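Local coordinates for sensor protein (Bacteroides thetaiotaomicron, PDB 2X7X), which binds beta-D-fructose in its periplasmic domain, the sensor part of a hybrid two-component system that probably passes the signal on as a histidine kinase, at residues V63-I68 against Q254-I259; D94-S99 against T103-A108. All coordinates share one frame; numbering follows the deposited sequence.

Interaction 1: residues V63-I68 against Q254-I259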
loop_
_atom_site.group_PDB
_atom_site.type_symbol
_atom_site.label_atom_id
_atom_site.label_comp_id
_atom_site.label_asym_id
_atom_site.label_seq_id
_atom_site.Cartn_x
_atom_site.Cartn_y
_atom_site.Cartn_z
ATOM N N VAL A 63 -29.259 21.082 -10.725
ATOM C CA VAL A 63 -28.155 20.808 -9.798
ATOM C C VAL A 63 -27.107 21.914 -9.878
ATOM O O VAL A 63 -26.947 22.566 -10.914
ATOM C CB VAL A 63 -27.483 19.414 -10.038
ATOM C CG1 VAL A 63 -28.427 18.273 -9.667
ATOM C CG2 VAL A 63 -26.994 19.274 -11.486
ATOM N N ASP A 64 -26.395 22.117 -8.777
ATOM C CA ASP A 64 -25.409 23.189 -8.692
ATOM C C ASP A 64 -24.122 22.884 -9.467
ATOM O O ASP A 64 -23.395 23.803 -9.862
ATOM C CB ASP A 64 -25.110 23.511 -7.221
ATOM C CG ASP A 64 -26.361 23.947 -6.451
ATOM O OD1 ASP A 64 -26.950 24.995 -6.804
ATOM O OD2 ASP A 64 -26.758 23.237 -5.498
ATOM N N LEU A 65 -23.851 21.594 -9.682
ATOM C CA LEU A 65 -22.648 21.139 -10.382
ATOM C C LEU A 65 -22.834 19.731 -10.927
ATOM O O LEU A 65 -23.522 18.898 -10.327
ATOM C CB LEU A 65 -21.415 21.198 -9.468
ATOM C CG LEU A 65 -20.019 21.066 -10.104
ATOM C CD1 LEU A 65 -18.990 21.921 -9.369
ATOM C CD2 LEU A 65 -19.545 19.623 -10.187
ATOM N N LEU A 66 -22.205 19.476 -12.067
ATOM C CA LEU A 66 -22.320 18.190 -12.743
ATOM C C LEU A 66 -20.968 17.498 -12.912
ATOM O O LEU A 66 -20.032 18.068 -13.471
ATOM C CB LEU A 66 -23.010 18.365 -14.097
ATOM C CG LEU A 66 -23.376 17.070 -14.822
ATOM C CD1 LEU A 66 -24.751 17.175 -15.457
ATOM C CD2 LEU A 66 -22.319 16.704 -15.856
ATOM N N ILE A 67 -20.887 16.270 -12.411
ATOM C CA ILE A 67 -19.731 15.402 -12.622
ATOM C C ILE A 67 -20.128 14.297 -13.593
ATOM O O ILE A 67 -21.037 13.512 -13.317
ATOM C CB ILE A 67 -19.201 14.790 -11.295
ATOM C CG1 ILE A 67 -18.644 15.871 -10.373
ATOM C CG2 ILE A 67 -18.089 13.784 -11.563
ATOM C CD1 ILE A 67 -18.587 15.440 -8.926
ATOM N N ILE A 68 -19.447 14.245 -14.732
ATOM C CA ILE A 68 -19.740 13.227 -15.742
ATOM C C ILE A 68 -18.500 12.492 -16.256
ATOM O O ILE A 68 -17.427 13.078 -16.434
ATOM C CB ILE A 68 -20.554 13.807 -16.954
ATOM C CG1 ILE A 68 -20.933 12.694 -17.934
ATOM C CG2 ILE A 68 -19.773 14.886 -17.672
ATOM C CD1 ILE A 68 -21.776 13.130 -19.091
ATOM N N GLN A 254 -13.252 17.530 -3.982
ATOM C CA GLN A 254 -12.505 18.727 -3.619
ATOM C C GLN A 254 -12.502 19.731 -4.754
ATOM O O GLN A 254 -12.515 20.942 -4.526
ATOM C CB GLN A 254 -11.071 18.389 -3.230
ATOM C CG GLN A 254 -10.800 18.468 -1.739
ATOM C CD GLN A 254 -10.177 17.190 -1.206
ATOM O OE1 GLN A 254 -10.866 16.370 -0.594
ATOM N NE2 GLN A 254 -8.879 17.000 -1.456
ATOM N N LEU A 255 -12.485 19.215 -5.977
ATOM C CA LEU A 255 -12.531 20.041 -7.168
ATOM C C LEU A 255 -13.908 20.688 -7.276
ATOM O O LEU A 255 -14.008 21.898 -7.467
ATOM C CB LEU A 255 -12.219 19.194 -8.404
ATOM C CG LEU A 255 -12.103 19.825 -9.793
ATOM C CD1 LEU A 255 -11.017 20.900 -9.851
ATOM C CD2 LEU A 255 -11.833 18.726 -10.817
ATOM N N ALA A 256 -14.959 19.881 -7.138
ATOM C CA ALA A 256 -16.327 20.384 -7.121
ATOM C C ALA A 256 -16.477 21.524 -6.104
ATOM O O ALA A 256 -16.947 22.613 -6.450
ATOM C CB ALA A 256 -17.314 19.256 -6.827
ATOM N N MET A 257 -16.044 21.279 -4.870
ATOM C CA MET A 257 -16.130 22.274 -3.800
ATOM C C MET A 257 -15.348 23.564 -4.056
ATOM O O MET A 257 -15.860 24.654 -3.807
ATOM C CB MET A 257 -15.722 21.661 -2.460
ATOM C CG MET A 257 -16.753 20.686 -1.915
ATOM S SD MET A 257 -18.406 21.110 -2.480
ATOM C CE MET A 257 -19.393 20.750 -1.032
ATOM N N ASP A 258 -14.120 23.441 -4.553
ATOM C CA ASP A 258 -13.335 24.612 -4.939
ATOM C C ASP A 258 -14.074 25.493 -5.945
ATOM O O ASP A 258 -14.058 26.720 -5.827
ATOM C CB ASP A 258 -11.963 24.201 -5.489
ATOM C CG ASP A 258 -11.083 23.547 -4.434
ATOM O OD1 ASP A 258 -11.473 23.529 -3.246
ATOM O OD2 ASP A 258 -10.002 23.038 -4.793
ATOM N N ILE A 259 -14.733 24.865 -6.915
ATOM C CA ILE A 259 -15.448 25.586 -7.964
ATOM C C ILE A 259 -16.697 26.256 -7.411
ATOM O O ILE A 259 -16.911 27.454 -7.628
ATOM C CB ILE A 259 -15.800 24.658 -9.147
ATOM C CG1 ILE A 259 -14.529 24.309 -9.930
ATOM C CG2 ILE A 259 -16.857 25.296 -10.057
ATOM C CD1 ILE A 259 -14.683 23.143 -10.867
#

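Interaction 2: residues D94-S99 against T103-A108. With FRU (beta-D-fructofuranose), chain E.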
loop_
_atom_site.group_PDB
_atom_site.type_symbol
_atom_site.label_atom_id
_atom_site.label_comp_id
_atom_site.label_asym_id
_atom_site.label_seq_id
_atom_site.Cartn_x
_atom_site.Cartn_y
_atom_site.Cartn_z
ATOM N N ASP A 94 -12.143 11.035 -15.910
ATOM C CA ASP A 94 -11.720 9.755 -16.507
ATOM C C ASP A 94 -11.906 9.711 -18.037
ATOM O O ASP A 94 -10.923 9.684 -18.769
ATOM C CB ASP A 94 -12.370 8.565 -15.742
ATOM C CG ASP A 94 -12.690 7.374 -16.623
ATOM O OD1 ASP A 94 -11.786 6.845 -17.301
ATOM O OD2 ASP A 94 -13.857 6.933 -16.625
ATOM N N ARG A 95 -13.141 9.715 -18.521
ATOM C CA ARG A 95 -13.381 9.794 -19.956
ATOM C C ARG A 95 -13.603 11.236 -20.380
ATOM O O ARG A 95 -14.021 12.057 -19.572
ATOM C CB ARG A 95 -14.564 8.937 -20.346
ATOM C CG ARG A 95 -14.437 7.554 -19.823
ATOM C CD ARG A 95 -15.312 6.581 -20.555
ATOM N NE ARG A 95 -15.183 5.269 -19.930
ATOM C CZ ARG A 95 -15.959 4.229 -20.192
ATOM N NH1 ARG A 95 -16.952 4.309 -21.079
ATOM N NH2 ARG A 95 -15.740 3.106 -19.546
ATOM N N LYS A 96 -13.296 11.539 -21.640
ATOM C CA LYS A 96 -13.334 12.914 -22.161
ATOM C C LYS A 96 -14.412 13.085 -23.243
ATOM O O LYS A 96 -15.001 12.110 -23.719
ATOM C CB LYS A 96 -11.992 13.287 -22.813
ATOM C CG LYS A 96 -10.756 13.404 -21.935
ATOM C CD LYS A 96 -9.545 13.321 -22.867
ATOM C CE LYS A 96 -8.221 13.457 -22.167
ATOM N NZ LYS A 96 -7.089 13.071 -23.079
ATOM N N ILE A 97 -14.630 14.337 -23.643
ATOM C CA ILE A 97 -15.442 14.664 -24.814
ATOM C C ILE A 97 -14.545 15.288 -25.879
ATOM O O ILE A 97 -13.316 15.293 -25.737
ATOM C CB ILE A 97 -16.634 15.590 -24.472
ATOM C CG1 ILE A 97 -16.157 16.884 -23.812
ATOM C CG2 ILE A 97 -17.641 14.861 -23.591
ATOM C CD1 ILE A 97 -17.221 17.958 -23.709
ATOM N N LEU A 98 -15.150 15.819 -26.939
ATOM C CA LEU A 98 -14.387 16.303 -28.083
ATOM C C LEU A 98 -14.370 17.822 -28.248
ATOM O O LEU A 98 -14.098 18.328 -29.332
ATOM C CB LEU A 98 -14.867 15.613 -29.366
ATOM C CG LEU A 98 -14.748 14.085 -29.358
ATOM C CD1 LEU A 98 -15.234 13.502 -30.667
ATOM C CD2 LEU A 98 -13.309 13.624 -29.034
ATOM N N SER A 99 -14.645 18.546 -27.172
ATOM C CA SER A 99 -14.541 19.996 -27.183
ATOM C C SER A 99 -14.122 20.478 -25.812
ATOM O O SER A 99 -13.924 19.674 -24.903
ATOM C CB SER A 99 -15.863 20.639 -27.580
ATOM O OG SER A 99 -16.832 20.409 -26.582
ATOM N N THR A 103 -15.978 22.791 -17.400
ATOM C CA THR A 103 -15.310 23.638 -16.414
ATOM C C THR A 103 -13.913 23.120 -16.037
ATOM O O THR A 103 -12.942 23.887 -15.994
ATOM C CB THR A 103 -16.163 23.787 -15.148
ATOM O OG1 THR A 103 -17.533 24.016 -15.517
ATOM C CG2 THR A 103 -15.648 24.931 -14.296
ATOM N N ALA A 104 -13.822 21.821 -15.748
ATOM C CA ALA A 104 -12.554 21.212 -15.344
ATOM C C ALA A 104 -12.472 19.733 -15.678
ATOM O O ALA A 104 -13.479 19.022 -15.700
ATOM C CB ALA A 104 -12.296 21.436 -13.845
ATOM N N TYR A 105 -11.252 19.282 -15.942
ATOM C CA TYR A 105 -10.982 17.878 -16.231
ATOM C C TYR A 105 -10.104 17.283 -15.138
ATOM O O TYR A 105 -9.121 17.893 -14.721
ATOM C CB TYR A 105 -10.301 17.724 -17.599
ATOM C CG TYR A 105 -9.827 16.314 -17.882
ATOM C CD1 TYR A 105 -10.740 15.264 -18.043
ATOM C CD2 TYR A 105 -8.466 16.020 -17.967
ATOM C CE1 TYR A 105 -10.308 13.957 -18.279
ATOM C CE2 TYR A 105 -8.022 14.713 -18.213
ATOM C CZ TYR A 105 -8.949 13.691 -18.371
ATOM O OH TYR A 105 -8.512 12.400 -18.613
ATOM N N ILE A 106 -10.476 16.098 -14.665
ATOM C CA ILE A 106 -9.573 15.311 -13.821
ATOM C C ILE A 106 -9.516 13.844 -14.255
ATOM O O ILE A 106 -10.541 13.217 -14.538
ATOM C CB ILE A 106 -9.919 15.427 -12.326
ATOM C CG1 ILE A 106 -8.855 14.720 -11.482
ATOM C CG2 ILE A 106 -11.310 14.884 -12.059
ATOM C CD1 ILE A 106 -9.104 14.769 -9.984
ATOM N N GLY A 107 -8.306 13.302 -14.298
ATOM C CA GLY A 107 -8.119 11.898 -14.663
ATOM C C GLY A 107 -6.672 11.500 -14.819
ATOM O O GLY A 107 -5.779 12.322 -14.655
ATOM N N ALA A 108 -6.433 10.231 -15.132
ATOM C CA ALA A 108 -5.080 9.757 -15.354
ATOM C C ALA A 108 -4.812 9.692 -16.853
ATOM O O ALA A 108 -5.747 9.516 -17.628
ATOM C CB ALA A 108 -4.896 8.415 -14.713
HETATM C C1 FRU E . -14.744 1.305 -15.119
HETATM C C2 FRU E . -13.886 1.049 -16.346
HETATM C C3 FRU E . -12.467 0.626 -15.977
HETATM C C4 FRU E . -11.639 1.339 -17.029
HETATM C C5 FRU E . -12.381 2.664 -17.135
HETATM C C6 FRU E . -12.173 3.425 -18.442
HETATM O O1 FRU E . -16.118 1.341 -15.494
HETATM O O2 FRU E . -14.547 0.079 -17.167
HETATM O O3 FRU E . -12.292 -0.798 -15.962
HETATM O O4 FRU E . -10.265 1.485 -16.651
HETATM O O5 FRU E . -13.754 2.269 -17.063
HETATM O O6 FRU E . -12.824 4.709 -18.360
#

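Interaction 1: residues V63-I68 against Q254-I259
L65 meets the helix 254-259 with its two methyl groups, both of which touch A256 CB. CD1 and CD2 of L65 each lie 4.0 Å from A256 CB, and CD1 also rests 3.6 Å from A256 O, so the leucine touches the helix backbone as well as its side chains. One helical turn on, I259 offers CG2 at 4.1 Å from L65 CD1. The side-chain contacts are apolar, and no hydrogen bond crosses between the segments. The small A256 side chain lets the strand come close: L65 CA and A256 CA are 7.2 Å apart. L65 reaches over because its CG stands anti to the backbone N (chi1 -166°). The helix is braced internally, with I259 N bonded to L255 O at 3.1 Å. On the strand side, L65 and I67 pair through their backbones with G10, L66 with P89 and I91, which fixes 65-68 between strands 8-13 and 90-93 of the parallel sheet. A256 also packs on I9 and L255 on I91, so helix 249-260 lies across several strands of this sheet, while L66 and I68 turn to helix 48-60 on the other face, the alpha/beta/alpha layering of a periplasmic binding protein lobe.

Interaction 2: residues D94-S99 against T103-A108
The Y105 ring is passed obliquely by K96, whose CG lies 3.7 Å from Y105 CE1 and whose CE lies 3.7 Å from Y105 OH; the extended chain runs past the phenol before NZ ends in a salt bridge with E145. R95 O sits at the edge of the ring, near its plane, and G107 N lies over one face, 4.1 Å above the plane of Y105 and toward the rim. With its CG anti to the backbone N (chi1 172°), Y105 extends the ring from the strand toward loop 94-99. The guanidinium of R95 takes beta-D-fructofuranose at its edge. NE donates to FRU O6 at 2.9 Å, and NH2 makes a longer bond of 3.3 Å to the ring oxygen FRU O5, which lies in the guanidinium plane.

The one hydrogen bond across the segments joins the backbones: D94 N donates to I106 O at 3.0 Å, nearly straight at 162° and in the carbonyl plane. It ties the start of the loop to strand 104-108 just where D94 and R95 turn away toward the sugar. FRU O6 donates to D94 OD1 at 2.6 Å, so this hydroxyl is gripped by both residues. Y245 also bonds D94 OD1, while R20 forms a salt bridge and S69 a hydrogen bond with OD2; N71 O receives R95 NH1. D94 and R95 belong to the fructose pocket between the two lobes, where D17, R146, N196, R198 and D222 also hydrogen-bond the sugar. With so many donors around it, the D94 carboxylate is probably stabilised in its charged form, suited to accept a hydrogen bond from the sugar hydroxyl while R95 NE donates one to the same oxygen, a pairing that reads O6 as both donor and acceptor.

Both contacts belong to one lobe of the periplasmic binding protein domain and share its parallel sheet, in which strand 90-93 lies between 65-68 and 104-108. Their centres are about 13 Å apart. Along the chain, both segments of interaction 2 fall between the two of interaction 1: strand 65-68 comes first, then 94-99 and 103-108, and last helix 249-260, after the chain has passed through the other lobe. That helix joins them directly, as L255 packs on A104 and I106 and I259 on T103 and A104. Interaction 1 is thus part of the lobe's apolar interior, whereas interaction 2 carries the same sheet to the fructose pocket.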